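Local coordinates for stromal cell-derived factor 2-like protein (Arabidopsis thaliana, PDB 3MAL) that takes part in endoplasmic reticulum protein quality control and the unfolded protein response, in a complex with ERDJ3B and BIP1 needed by the immune receptor kinase EFR, at residues 18-23 with 66-71; 23-28 with 186-191; 33-38 with 62-67; 47-52 with 93-98; 83-88 with 124-129. All blocks are in the same frame, centred on the assembly; numbering follows the deposited sequence.

Contact 1: 18-23 with 66-71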
# COMPACT_ATOMS: atom_id res chain seq x y z
N ILE A 18 -0.74 -11.83 9.85
CA ILE A 18 -1.13 -11.54 8.49
C ILE A 18 -0.38 -12.45 7.53
O ILE A 18 0.85 -12.42 7.47
CB ILE A 18 -0.86 -10.07 8.15
CG1 ILE A 18 -1.70 -9.15 9.07
CG2 ILE A 18 -1.08 -9.81 6.67
CD1 ILE A 18 -1.39 -7.67 8.90
N THR A 19 -1.11 -13.26 6.77
CA THR A 19 -0.48 -14.27 5.90
C THR A 19 -0.62 -13.88 4.43
O THR A 19 -1.50 -13.09 4.08
CB THR A 19 -1.15 -15.65 6.10
OG1 THR A 19 -2.58 -15.49 6.01
CG2 THR A 19 -0.79 -16.24 7.47
N TYR A 20 0.22 -14.44 3.56
CA TYR A 20 0.04 -14.17 2.14
C TYR A 20 -1.32 -14.69 1.70
O TYR A 20 -1.78 -15.74 2.17
CB TYR A 20 1.16 -14.81 1.31
CG TYR A 20 2.51 -14.17 1.54
CD1 TYR A 20 3.45 -14.77 2.41
CD2 TYR A 20 2.86 -12.98 0.93
CE1 TYR A 20 4.68 -14.18 2.65
CE2 TYR A 20 4.14 -12.40 1.15
CZ TYR A 20 5.02 -13.01 2.02
OH TYR A 20 6.26 -12.45 2.27
N GLY A 21 -1.97 -13.95 0.79
CA GLY A 21 -3.31 -14.30 0.36
C GLY A 21 -4.40 -13.60 1.15
O GLY A 21 -5.56 -13.67 0.79
N SER A 22 -4.02 -12.91 2.22
CA SER A 22 -5.03 -12.27 3.05
C SER A 22 -5.49 -10.94 2.45
O SER A 22 -4.75 -10.30 1.66
CB SER A 22 -4.52 -12.07 4.47
OG SER A 22 -3.84 -10.85 4.55
N ALA A 23 -6.72 -10.56 2.78
CA ALA A 23 -7.25 -9.25 2.39
C ALA A 23 -7.15 -8.28 3.57
O ALA A 23 -7.54 -8.61 4.70
CB ALA A 23 -8.69 -9.35 1.91
N VAL A 66 -2.45 -9.17 0.05
CA VAL A 66 -1.00 -9.27 0.29
C VAL A 66 -0.45 -10.45 -0.52
O VAL A 66 -0.91 -11.59 -0.37
CB VAL A 66 -0.68 -9.52 1.78
CG1 VAL A 66 0.83 -9.48 2.03
CG2 VAL A 66 -1.43 -8.55 2.67
N LYS A 67 0.52 -10.17 -1.39
CA LYS A 67 1.11 -11.21 -2.22
C LYS A 67 2.66 -11.22 -2.20
O LYS A 67 3.30 -10.17 -1.97
CB LYS A 67 0.59 -11.10 -3.67
CG LYS A 67 -0.87 -11.52 -3.82
CD LYS A 67 -1.33 -11.55 -5.30
CE LYS A 67 -2.81 -11.89 -5.36
NZ LYS A 67 -3.34 -12.24 -6.73
N PRO A 68 3.27 -12.40 -2.44
CA PRO A 68 4.72 -12.48 -2.60
C PRO A 68 5.14 -12.00 -3.99
O PRO A 68 4.30 -11.70 -4.84
CB PRO A 68 4.99 -13.99 -2.42
CG PRO A 68 3.81 -14.64 -2.97
CD PRO A 68 2.63 -13.73 -2.60
N VAL A 69 6.45 -11.90 -4.21
CA VAL A 69 6.94 -11.69 -5.58
C VAL A 69 6.96 -13.06 -6.29
O VAL A 69 7.29 -14.09 -5.68
CB VAL A 69 8.31 -10.92 -5.62
CG1 VAL A 69 8.36 -9.83 -4.55
CG2 VAL A 69 9.48 -11.85 -5.47
N PRO A 70 6.61 -13.08 -7.59
CA PRO A 70 6.32 -14.33 -8.32
C PRO A 70 7.43 -15.42 -8.34
O PRO A 70 7.12 -16.60 -8.53
CB PRO A 70 6.00 -13.84 -9.74
CG PRO A 70 6.55 -12.44 -9.82
CD PRO A 70 6.45 -11.89 -8.44
N GLY A 71 8.69 -15.06 -8.12
CA GLY A 71 9.74 -16.09 -8.20
C GLY A 71 9.81 -17.14 -7.08
O GLY A 71 10.37 -18.21 -7.28
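Gly21 and Ser22 hold Val66, at the start of 66-71, through two backbone hydrogen bonds. Gly21 N donates to Val66 O at 2.8 Å, while Val66 N donates to Ser22 O at 3.0 Å. The partners sit at the end of a type II beta turn from Thr19 to Ser22, closed by Ser22 N to Thr19 O. Gly21 takes the third position with a phi of 93°, where a beta carbon would press on the preceding carbonyl; glycine suits it. Tyr20 precedes it, and its ring carries the side-chain contact. CG lies anti to the carbonyl carbon (chi1 -67°), and the CD2 side of the ring meets Pro68 obliquely: CD2 is 3.4 Å from Pro68 N and 3.6 Å from Pro68 CD. Proline fits here because its nitrogen has no hydrogen to satisfy, and its ring methylenes offer an apolar surface to the tyrosine. Branched Val66 spreads its two methyls, CG1 4.2 Å from Tyr20 CD2 and CG2 4.2 Å from Ile18 CG2. Ala84 and Ile86 extend the apolar surroundings of Tyr20. A turn that leads straight into strand 23-28 is thus tied to the neighbouring strand 64-67, at the start of the antiparallel barrel of this beta-trefoil.

Contact 2: 23-28 with 186-191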
# COMPACT_ATOMS: atom_id res chain seq x y z
N ALA A 23 -6.72 -10.56 2.78
CA ALA A 23 -7.25 -9.25 2.39
C ALA A 23 -7.15 -8.28 3.57
O ALA A 23 -7.54 -8.61 4.70
CB ALA A 23 -8.69 -9.35 1.91
N ILE A 24 -6.60 -7.10 3.32
CA ILE A 24 -6.37 -6.12 4.38
C ILE A 24 -6.80 -4.71 3.96
O ILE A 24 -6.88 -4.41 2.77
CB ILE A 24 -4.88 -6.06 4.83
CG1 ILE A 24 -3.99 -5.48 3.72
CG2 ILE A 24 -4.43 -7.43 5.40
CD1 ILE A 24 -2.56 -5.13 4.17
N LYS A 25 -7.09 -3.88 4.96
CA LYS A 25 -7.01 -2.45 4.80
C LYS A 25 -5.72 -1.96 5.48
O LYS A 25 -5.18 -2.61 6.38
CB LYS A 25 -8.24 -1.76 5.36
CG LYS A 25 -9.52 -2.21 4.69
CD LYS A 25 -10.68 -1.26 5.01
CE LYS A 25 -11.95 -1.71 4.28
NZ LYS A 25 -13.10 -0.85 4.67
N LEU A 26 -5.18 -0.85 4.97
CA LEU A 26 -3.97 -0.26 5.49
C LEU A 26 -4.29 1.16 5.94
O LEU A 26 -4.61 2.02 5.11
CB LEU A 26 -2.88 -0.27 4.42
CG LEU A 26 -1.46 -0.19 4.98
CD1 LEU A 26 -1.03 -1.50 5.67
CD2 LEU A 26 -0.48 0.21 3.84
N MET A 27 -4.24 1.39 7.25
CA MET A 27 -4.59 2.66 7.82
C MET A 27 -3.35 3.49 8.13
O MET A 27 -2.41 3.00 8.77
CB MET A 27 -5.41 2.45 9.09
CG MET A 27 -5.97 3.75 9.70
SD MET A 27 -6.66 3.57 11.36
CE MET A 27 -5.16 3.57 12.32
N HIS A 28 -3.38 4.75 7.68
CA HIS A 28 -2.38 5.77 8.00
C HIS A 28 -2.43 6.09 9.49
O HIS A 28 -3.48 6.49 10.00
CB HIS A 28 -2.70 7.01 7.17
CG HIS A 28 -1.69 8.12 7.28
ND1 HIS A 28 -0.37 7.98 6.90
CD2 HIS A 28 -1.83 9.40 7.68
CE1 HIS A 28 0.26 9.13 7.07
NE2 HIS A 28 -0.60 10.01 7.56
N ALA A 186 -2.01 -2.34 9.50
CA ALA A 186 -3.00 -3.20 8.86
C ALA A 186 -4.21 -3.36 9.78
O ALA A 186 -4.07 -3.59 10.99
CB ALA A 186 -2.41 -4.57 8.49
N ALA A 187 -5.40 -3.22 9.19
CA ALA A 187 -6.66 -3.37 9.96
C ALA A 187 -7.79 -4.02 9.14
O ALA A 187 -7.68 -4.23 7.91
CB ALA A 187 -7.10 -2.00 10.47
N GLU A 188 -8.90 -4.35 9.81
CA GLU A 188 -10.11 -4.79 9.12
C GLU A 188 -9.88 -5.93 8.13
O GLU A 188 -10.59 -6.06 7.14
CB GLU A 188 -10.77 -3.63 8.37
CG GLU A 188 -11.35 -2.65 9.30
CD GLU A 188 -11.96 -1.43 8.64
OE1 GLU A 188 -12.69 -1.53 7.62
OE2 GLU A 188 -11.74 -0.35 9.19
N GLY A 189 -8.90 -6.78 8.40
CA GLY A 189 -8.54 -7.76 7.40
C GLY A 189 -9.24 -9.10 7.51
O GLY A 189 -9.97 -9.36 8.47
N VAL A 190 -9.07 -9.92 6.48
CA VAL A 190 -9.43 -11.32 6.55
C VAL A 190 -8.15 -12.09 6.32
O VAL A 190 -7.56 -12.03 5.24
CB VAL A 190 -10.50 -11.68 5.51
CG1 VAL A 190 -10.74 -13.20 5.49
CG2 VAL A 190 -11.81 -10.92 5.80
N TYR A 191 -7.69 -12.79 7.35
CA TYR A 191 -6.38 -13.42 7.32
C TYR A 191 -6.46 -14.94 7.11
O TYR A 191 -7.14 -15.65 7.88
CB TYR A 191 -5.57 -13.04 8.57
CG TYR A 191 -5.71 -11.56 8.95
CD1 TYR A 191 -6.35 -11.19 10.13
CD2 TYR A 191 -5.22 -10.55 8.13
CE1 TYR A 191 -6.50 -9.86 10.49
CE2 TYR A 191 -5.36 -9.20 8.49
CZ TYR A 191 -6.00 -8.87 9.67
OH TYR A 191 -6.16 -7.55 10.04
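Lys25 and Ala187 form one of the antiparallel pairs by which strand 184-190 meets strand 23-28, the last strand joining the first to close the beta-trefoil barrel. Backbone hydrogen bonds come in two sets. Lys25 N reaches Ala187 O at 3.0 Å and Ala187 N returns to Lys25 O at 2.9 Å; farther along, Ala23 and Val190 exchange a second pair, Val190 N to Ala23 O being 2.7 Å. Between the two sets the register slips by one residue, a beta bulge at the corner around Glu188. Gly189 suits the corner because a beta carbon would collide with Ala23 O and the Tyr191 ring. Leu26 and Ala186 turn to the face away from Lys25: Leu26 CD1 lies 4.4 Å from Ala186 CB, the small alanine leaving room for the leucine methyl in this non-hydrogen-bonded pair. Ile24 CG2, anti to the carbonyl carbon, meets the edge of the Tyr191 ring 3.7 Å from CE2, the side chains crossing at about a right angle. Lysine's long extended chain suits a salt bridge with Glu188, whose OE2 pairs with Arg34: Lys25 NZ meets Glu188 OE1 at 3.1 Å, on the syn side, 29° out of the carboxylate plane.

Contact 3: 33-38 with 62-67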
# COMPACT_ATOMS: atom_id res chain seq x y z
N PHE A 33 -6.79 7.75 7.74
CA PHE A 33 -7.32 7.49 6.38
C PHE A 33 -6.84 6.13 5.85
O PHE A 33 -5.77 5.63 6.23
CB PHE A 33 -6.95 8.62 5.39
CG PHE A 33 -7.82 9.88 5.53
CD1 PHE A 33 -8.09 10.45 6.78
CD2 PHE A 33 -8.35 10.50 4.39
CE1 PHE A 33 -8.90 11.62 6.90
CE2 PHE A 33 -9.14 11.65 4.49
CZ PHE A 33 -9.42 12.21 5.77
N ARG A 34 -7.64 5.52 4.97
CA ARG A 34 -7.30 4.20 4.45
C ARG A 34 -6.71 4.26 3.03
O ARG A 34 -7.19 4.98 2.16
CB ARG A 34 -8.53 3.29 4.44
CG ARG A 34 -8.95 2.77 5.77
CD ARG A 34 -9.96 3.71 6.40
NE ARG A 34 -10.83 3.01 7.33
CZ ARG A 34 -10.81 3.21 8.64
NH1 ARG A 34 -9.98 4.10 9.15
NH2 ARG A 34 -11.63 2.53 9.43
N LEU A 35 -5.68 3.45 2.80
CA LEU A 35 -5.14 3.29 1.46
C LEU A 35 -6.25 2.82 0.51
O LEU A 35 -6.93 1.83 0.77
CB LEU A 35 -3.94 2.32 1.49
CG LEU A 35 -3.11 2.19 0.19
CD1 LEU A 35 -2.32 3.50 -0.07
CD2 LEU A 35 -2.18 0.95 0.24
N HIS A 36 -6.41 3.54 -0.61
CA HIS A 36 -7.59 3.43 -1.44
C HIS A 36 -7.25 3.61 -2.93
O HIS A 36 -6.34 4.37 -3.31
CB HIS A 36 -8.60 4.49 -0.96
CG HIS A 36 -9.78 4.71 -1.85
ND1 HIS A 36 -9.77 5.62 -2.88
CD2 HIS A 36 -11.05 4.23 -1.79
CE1 HIS A 36 -10.96 5.64 -3.46
NE2 HIS A 36 -11.75 4.81 -2.81
N SER A 37 -7.96 2.87 -3.78
CA SER A 37 -7.84 3.09 -5.23
C SER A 37 -9.20 3.01 -5.88
O SER A 37 -10.21 2.80 -5.21
CB SER A 37 -6.80 2.15 -5.89
OG SER A 37 -6.38 2.64 -7.17
N HIS A 38 -9.23 3.17 -7.20
CA HIS A 38 -10.49 3.30 -7.92
C HIS A 38 -10.14 3.38 -9.39
O HIS A 38 -8.98 3.54 -9.73
CB HIS A 38 -11.28 4.53 -7.45
CG HIS A 38 -10.47 5.78 -7.21
ND1 HIS A 38 -10.93 6.83 -6.45
CD2 HIS A 38 -9.23 6.14 -7.63
CE1 HIS A 38 -10.03 7.80 -6.44
NE2 HIS A 38 -8.99 7.41 -7.15
N SER A 62 -11.10 -0.00 -0.56
CA SER A 62 -10.00 0.04 0.41
C SER A 62 -9.30 -1.29 0.66
O SER A 62 -8.36 -1.35 1.47
CB SER A 62 -10.48 0.61 1.75
OG SER A 62 -10.81 1.97 1.61
N TYR A 63 -9.75 -2.36 -0.01
CA TYR A 63 -9.15 -3.68 0.21
C TYR A 63 -8.01 -3.99 -0.75
O TYR A 63 -8.09 -3.67 -1.95
CB TYR A 63 -10.20 -4.79 0.15
CG TYR A 63 -10.89 -5.01 1.47
CD1 TYR A 63 -12.24 -4.68 1.66
CD2 TYR A 63 -10.17 -5.54 2.55
CE1 TYR A 63 -12.86 -4.89 2.92
CE2 TYR A 63 -10.77 -5.74 3.79
CZ TYR A 63 -12.10 -5.40 3.96
OH TYR A 63 -12.65 -5.61 5.20
N TRP A 64 -6.97 -4.60 -0.19
CA TRP A 64 -5.74 -4.98 -0.89
C TRP A 64 -5.42 -6.45 -0.53
O TRP A 64 -5.59 -6.86 0.62
CB TRP A 64 -4.56 -4.07 -0.44
CG TRP A 64 -4.83 -2.62 -0.71
CD1 TRP A 64 -5.53 -1.74 0.11
CD2 TRP A 64 -4.46 -1.88 -1.87
NE1 TRP A 64 -5.61 -0.50 -0.50
CE2 TRP A 64 -4.95 -0.56 -1.71
CE3 TRP A 64 -3.73 -2.19 -3.03
CZ2 TRP A 64 -4.74 0.44 -2.66
CZ3 TRP A 64 -3.53 -1.19 -4.00
CH2 TRP A 64 -4.04 0.12 -3.80
N ILE A 65 -4.95 -7.23 -1.51
CA ILE A 65 -4.46 -8.59 -1.25
C ILE A 65 -2.93 -8.62 -1.07
O ILE A 65 -2.19 -8.13 -1.92
CB ILE A 65 -4.91 -9.59 -2.35
CG1 ILE A 65 -6.44 -9.57 -2.51
CG2 ILE A 65 -4.47 -11.01 -1.99
CD1 ILE A 65 -7.13 -9.93 -1.19
N VAL A 66 -2.45 -9.17 0.05
CA VAL A 66 -1.00 -9.27 0.29
C VAL A 66 -0.45 -10.45 -0.52
O VAL A 66 -0.91 -11.59 -0.37
CB VAL A 66 -0.68 -9.52 1.78
CG1 VAL A 66 0.83 -9.48 2.03
CG2 VAL A 66 -1.43 -8.55 2.67
N LYS A 67 0.52 -10.17 -1.39
CA LYS A 67 1.11 -11.21 -2.22
C LYS A 67 2.66 -11.22 -2.20
O LYS A 67 3.30 -10.17 -1.97
CB LYS A 67 0.59 -11.10 -3.67
CG LYS A 67 -0.87 -11.52 -3.82
CD LYS A 67 -1.33 -11.55 -5.30
CE LYS A 67 -2.81 -11.89 -5.36
NZ LYS A 67 -3.34 -12.24 -6.73
O HOH W 1 -6.91 0.35 3.01
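Trp64 meets Leu35 in two ways at once. Its indole NE1 donates to Leu35 O at 3.0 Å in an almost straight bond (176°), and the oxygen lies in the plane of the indole. Seen from the carbonyl, however, the donor stands well above the carbonyl plane, 73° out of it. The Leu35 side chain folds over the indole: CG is anti to the backbone N (chi1 -171°), and CD2 sits over one face, 4.0 Å from the centroid of the five-membered ring, a CH-pi contact. At the six-membered end of the indole, Ser37 CB comes within 4.0 Å of Trp64 CH2. A water molecule adds a second grip on the same carbonyl, donating to Leu35 O at 2.7 Å and to Ser62 O at 2.7 Å, so it bridges the two segments. In the next shell, Ser62 OG is held by Asp59 and Ser37 OG by Ser50, while Leu97 packs on both Leu35 and Trp64. Tryptophan suits this place because it brings a broad apolar face and one N-H together. Two donors thus satisfy the buried Leu35 carbonyl, consistent with strands 34-38 and 64-67 being joined by a side chain and a water rather than by sheet pairing.

Contact 4: 47-52 with 93-98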
# COMPACT_ATOMS: atom_id res chain seq x y z
N GLY A 47 0.27 9.27 -15.44
CA GLY A 47 -1.06 9.02 -15.99
C GLY A 47 -1.63 7.64 -15.63
O GLY A 47 -2.63 7.20 -16.21
N GLN A 48 -1.01 6.93 -14.68
CA GLN A 48 -1.54 5.63 -14.25
C GLN A 48 -2.73 5.81 -13.28
O GLN A 48 -3.04 6.93 -12.88
CB GLN A 48 -0.44 4.74 -13.65
CG GLN A 48 0.62 4.28 -14.69
CD GLN A 48 1.88 3.72 -14.06
OE1 GLN A 48 1.91 3.41 -12.87
NE2 GLN A 48 2.93 3.60 -14.86
N GLN A 49 -3.38 4.70 -12.91
CA GLN A 49 -4.51 4.72 -11.96
C GLN A 49 -4.07 5.33 -10.64
O GLN A 49 -3.01 4.96 -10.09
CB GLN A 49 -5.02 3.30 -11.73
CG GLN A 49 -6.28 3.18 -10.82
CD GLN A 49 -6.77 1.74 -10.72
OE1 GLN A 49 -6.66 1.11 -9.65
NE2 GLN A 49 -7.29 1.21 -11.82
N SER A 50 -4.89 6.24 -10.10
CA SER A 50 -4.54 6.98 -8.90
C SER A 50 -4.84 6.21 -7.62
O SER A 50 -5.62 5.25 -7.59
CB SER A 50 -5.27 8.33 -8.89
OG SER A 50 -6.67 8.12 -8.82
N VAL A 51 -4.13 6.61 -6.57
CA VAL A 51 -4.21 6.00 -5.24
C VAL A 51 -4.37 7.19 -4.27
O VAL A 51 -3.73 8.22 -4.45
CB VAL A 51 -2.93 5.17 -4.93
CG1 VAL A 51 -2.84 4.81 -3.43
CG2 VAL A 51 -2.87 3.92 -5.80
N THR A 52 -5.23 7.04 -3.26
CA THR A 52 -5.51 8.11 -2.29
C THR A 52 -5.68 7.57 -0.89
O THR A 52 -5.71 6.34 -0.68
CB THR A 52 -6.83 8.89 -2.63
OG1 THR A 52 -7.96 8.04 -2.39
CG2 THR A 52 -6.84 9.39 -4.08
N THR A 93 -9.85 -3.57 -8.63
CA THR A 93 -9.33 -3.33 -9.99
C THR A 93 -8.24 -4.30 -10.44
O THR A 93 -7.90 -4.33 -11.62
CB THR A 93 -8.79 -1.88 -10.20
OG1 THR A 93 -7.64 -1.68 -9.37
CG2 THR A 93 -9.84 -0.81 -9.88
N ARG A 94 -7.69 -5.09 -9.52
CA ARG A 94 -6.62 -6.02 -9.84
C ARG A 94 -5.27 -5.37 -10.19
O ARG A 94 -4.33 -6.07 -10.60
CB ARG A 94 -7.07 -6.96 -10.98
CG ARG A 94 -8.10 -7.94 -10.55
CD ARG A 94 -7.31 -9.18 -10.18
NE ARG A 94 -7.64 -9.64 -8.86
CZ ARG A 94 -7.02 -10.62 -8.23
NH1 ARG A 94 -5.98 -11.25 -8.79
NH2 ARG A 94 -7.43 -10.94 -7.02
N LYS A 95 -5.15 -4.06 -10.01
CA LYS A 95 -3.87 -3.36 -10.26
C LYS A 95 -2.97 -3.40 -9.02
O LYS A 95 -3.45 -3.61 -7.90
CB LYS A 95 -4.08 -1.92 -10.77
CG LYS A 95 -4.94 -1.81 -12.07
CD LYS A 95 -4.54 -0.53 -12.85
CE LYS A 95 -5.21 -0.40 -14.23
NZ LYS A 95 -5.31 -1.69 -14.96
N TRP A 96 -1.66 -3.22 -9.22
CA TRP A 96 -0.65 -3.40 -8.15
C TRP A 96 -0.25 -2.05 -7.57
O TRP A 96 -0.02 -1.12 -8.33
CB TRP A 96 0.61 -4.09 -8.71
CG TRP A 96 0.28 -5.38 -9.38
CD1 TRP A 96 0.01 -5.59 -10.70
CD2 TRP A 96 0.14 -6.63 -8.73
NE1 TRP A 96 -0.29 -6.92 -10.91
CE2 TRP A 96 -0.22 -7.58 -9.71
CE3 TRP A 96 0.28 -7.06 -7.40
CZ2 TRP A 96 -0.44 -8.92 -9.41
CZ3 TRP A 96 0.09 -8.40 -7.11
CH2 TRP A 96 -0.29 -9.31 -8.10
N LEU A 97 -0.16 -1.94 -6.24
CA LEU A 97 0.43 -0.75 -5.61
C LEU A 97 1.84 -0.51 -6.18
O LEU A 97 2.68 -1.41 -6.18
CB LEU A 97 0.50 -0.93 -4.08
CG LEU A 97 0.89 0.36 -3.33
CD1 LEU A 97 -0.20 1.44 -3.54
CD2 LEU A 97 1.20 0.10 -1.83
N HIS A 98 2.11 0.70 -6.67
CA HIS A 98 3.25 0.95 -7.58
C HIS A 98 3.89 2.31 -7.28
O HIS A 98 3.21 3.26 -6.87
CB HIS A 98 2.75 0.93 -9.03
CG HIS A 98 3.81 0.89 -10.10
ND1 HIS A 98 4.40 -0.28 -10.54
CD2 HIS A 98 4.31 1.88 -10.89
CE1 HIS A 98 5.24 -0.01 -11.52
NE2 HIS A 98 5.21 1.29 -11.75
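The amide of Gln49 meets two partners: Lys95 CD sits over one face, 3.4 Å from Gln49 NE2, while Thr93 OG1 meets OE1 in the plane. A second amide, that of Gln48, crosses the imidazole of His98 with the planes 60° apart, Gln48 OE1 lying 3.5 Å from His98 CD2 and oblique to the ring. This is a van der Waals contact, for OE1 has its hydrogen bond with Ser113 OG and His98 ND1 its own with Asp125 OD1. Gln49 does more: its CG is anti to the backbone N (chi1 -176°) and the chain then runs extended, reaching Thr93 tip to tip. Thr93 OG1 donates to Gln49 OE1 at 3.0 Å, on a lone pair, the C=O...donor angle being 122°. Ser37 OG bonds to the same oxygen, and His90 ND1 to the threonine hydroxyl. Lysine fits because its methylenes cover the amide while NZ continues to Gly116 O. Deeper in, Val51 CG1 touches Leu97 CD1 at 4.3 Å, and Leu35 packs on both. Strands 49-54 and 96-100 do not pair directly but share 110-115, in the second sheet, which in a beta-trefoil forms the hairpin cap over one end of the barrel.

Contact 5: 83-88 with 124-129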
# COMPACT_ATOMS: atom_id res chain seq x y z
N GLY A 83 10.91 -7.38 6.77
CA GLY A 83 11.95 -7.42 5.75
C GLY A 83 11.54 -8.08 4.44
O GLY A 83 12.27 -7.98 3.48
N ALA A 84 10.38 -8.76 4.41
CA ALA A 84 9.87 -9.38 3.18
C ALA A 84 9.62 -8.34 2.09
O ALA A 84 9.21 -7.21 2.39
CB ALA A 84 8.56 -10.16 3.44
N THR A 85 9.87 -8.73 0.85
CA THR A 85 9.41 -7.97 -0.30
C THR A 85 8.02 -8.46 -0.66
O THR A 85 7.83 -9.66 -0.92
CB THR A 85 10.35 -8.17 -1.50
OG1 THR A 85 11.70 -7.92 -1.08
CG2 THR A 85 9.99 -7.21 -2.65
N ILE A 86 7.05 -7.56 -0.65
CA ILE A 86 5.65 -7.90 -0.90
C ILE A 86 5.05 -7.05 -2.02
O ILE A 86 5.65 -6.04 -2.47
CB ILE A 86 4.73 -7.76 0.38
CG1 ILE A 86 4.51 -6.27 0.75
CG2 ILE A 86 5.28 -8.58 1.58
CD1 ILE A 86 3.48 -6.05 1.89
N ARG A 87 3.88 -7.49 -2.48
CA ARG A 87 3.05 -6.74 -3.43
C ARG A 87 1.67 -6.57 -2.76
O ARG A 87 1.25 -7.43 -1.96
CB ARG A 87 2.94 -7.48 -4.76
CG ARG A 87 4.28 -7.62 -5.53
CD ARG A 87 4.13 -8.26 -6.93
NE ARG A 87 3.68 -9.64 -6.84
CZ ARG A 87 3.17 -10.35 -7.84
NH1 ARG A 87 3.03 -9.82 -9.05
NH2 ARG A 87 2.76 -11.58 -7.61
N LEU A 88 0.99 -5.47 -3.05
CA LEU A 88 -0.37 -5.26 -2.59
C LEU A 88 -1.24 -5.09 -3.81
O LEU A 88 -1.07 -4.14 -4.56
CB LEU A 88 -0.47 -4.03 -1.66
CG LEU A 88 0.19 -4.19 -0.29
CD1 LEU A 88 0.21 -2.82 0.43
CD2 LEU A 88 -0.55 -5.24 0.56
N GLY A 124 8.56 -2.45 -9.97
CA GLY A 124 8.03 -1.21 -9.41
C GLY A 124 6.83 -1.47 -8.51
O GLY A 124 6.37 -0.56 -7.82
N ASP A 125 6.33 -2.71 -8.53
CA ASP A 125 5.26 -3.17 -7.64
C ASP A 125 5.80 -3.71 -6.30
O ASP A 125 5.02 -4.19 -5.47
CB ASP A 125 4.43 -4.27 -8.33
CG ASP A 125 3.76 -3.79 -9.61
OD1 ASP A 125 3.47 -2.58 -9.78
OD2 ASP A 125 3.52 -4.65 -10.47
N HIS A 126 7.12 -3.64 -6.09
CA HIS A 126 7.74 -4.28 -4.93
C HIS A 126 7.97 -3.31 -3.76
O HIS A 126 8.51 -2.22 -3.94
CB HIS A 126 9.06 -4.99 -5.35
CG HIS A 126 8.85 -6.06 -6.38
ND1 HIS A 126 9.88 -6.87 -6.83
CD2 HIS A 126 7.73 -6.47 -7.03
CE1 HIS A 126 9.40 -7.71 -7.73
NE2 HIS A 126 8.10 -7.50 -7.86
N TRP A 127 7.53 -3.73 -2.56
CA TRP A 127 7.64 -2.93 -1.33
C TRP A 127 8.24 -3.79 -0.23
O TRP A 127 7.88 -4.98 -0.08
CB TRP A 127 6.25 -2.43 -0.88
CG TRP A 127 5.54 -1.60 -1.93
CD1 TRP A 127 4.84 -2.07 -3.00
CD2 TRP A 127 5.47 -0.16 -2.01
NE1 TRP A 127 4.33 -1.02 -3.75
CE2 TRP A 127 4.70 0.16 -3.16
CE3 TRP A 127 5.97 0.88 -1.22
CZ2 TRP A 127 4.45 1.48 -3.55
CZ3 TRP A 127 5.70 2.21 -1.60
CH2 TRP A 127 4.94 2.49 -2.75
N LYS A 128 9.14 -3.20 0.55
CA LYS A 128 9.71 -3.93 1.68
C LYS A 128 8.88 -3.61 2.92
O LYS A 128 8.66 -2.44 3.25
CB LYS A 128 11.18 -3.52 1.84
CG LYS A 128 11.91 -3.99 3.11
CD LYS A 128 13.17 -3.10 3.19
CE LYS A 128 14.09 -3.45 4.34
NZ LYS A 128 15.34 -2.61 4.30
N LEU A 129 8.41 -4.66 3.60
CA LEU A 129 7.71 -4.48 4.87
C LEU A 129 8.74 -4.30 6.00
O LEU A 129 9.65 -5.11 6.16
CB LEU A 129 6.78 -5.64 5.21
CG LEU A 129 6.15 -5.51 6.61
CD1 LEU A 129 4.94 -4.53 6.62
CD2 LEU A 129 5.73 -6.86 7.14
O HOH W 2 2.25 -4.03 -5.28
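Asp125, first to touch in 124-129, offers its carbonyl to 83-88: O lies 3.5 Å from Arg87 CG, and 2.8 Å from a water that accepts from Leu88 N and probably donates to it. Its carboxylate serves His98 instead. His126 follows, with CB 3.6 Å from Thr85 CG2. Its ring runs beside the Arg87 chain, CD2 being 3.9 Å from Arg87 CG, but ring and guanidinium planes stand 83° apart. Trp127 pairs with Ile86 both ways, Ile86 N to Trp127 O 2.8 Å and Trp127 N to Ile86 O 3.0 Å; its indole N-H goes to Leu97 O. Lys128 faces Thr85 as a non-hydrogen-bonded pair. At Leu129 the N-H bonds to Ala84 O, and the carbonyl accepts from Gly83 N at 2.7 Å; glycine suits because at phi 93° a beta carbon would press on the preceding carbonyl. Polar pairing is left to the main chain, probably with one water. Arg87, held by Pro68 O, probably keeps its charge near His126, which may disfavour protonation of that imidazole.

Contacts 1, 2 and 5 belong to the barrel and rely on main-chain hydrogen bonds. Contact 2 closes its seam, contact 1 ties in the turn before its first strand, and contact 5 joins two of its middle strands; strand 64-67 of contact 1 runs beside 85-90, where Lys67 O bonds to Arg87 N. Contacts 1 and 3 are buried and share Val66 and Lys67, whereas 2, 4 and 5 are partly buried, with charged chains such as Lys25, Lys95 and Arg87 taking part. Contacts 3 and 4 depend on side chains across strands that do not pair. Trp64 and Trp127, in contacts 3 and 5, each send their indole N-H to a leucine carbonyl of the second sheet.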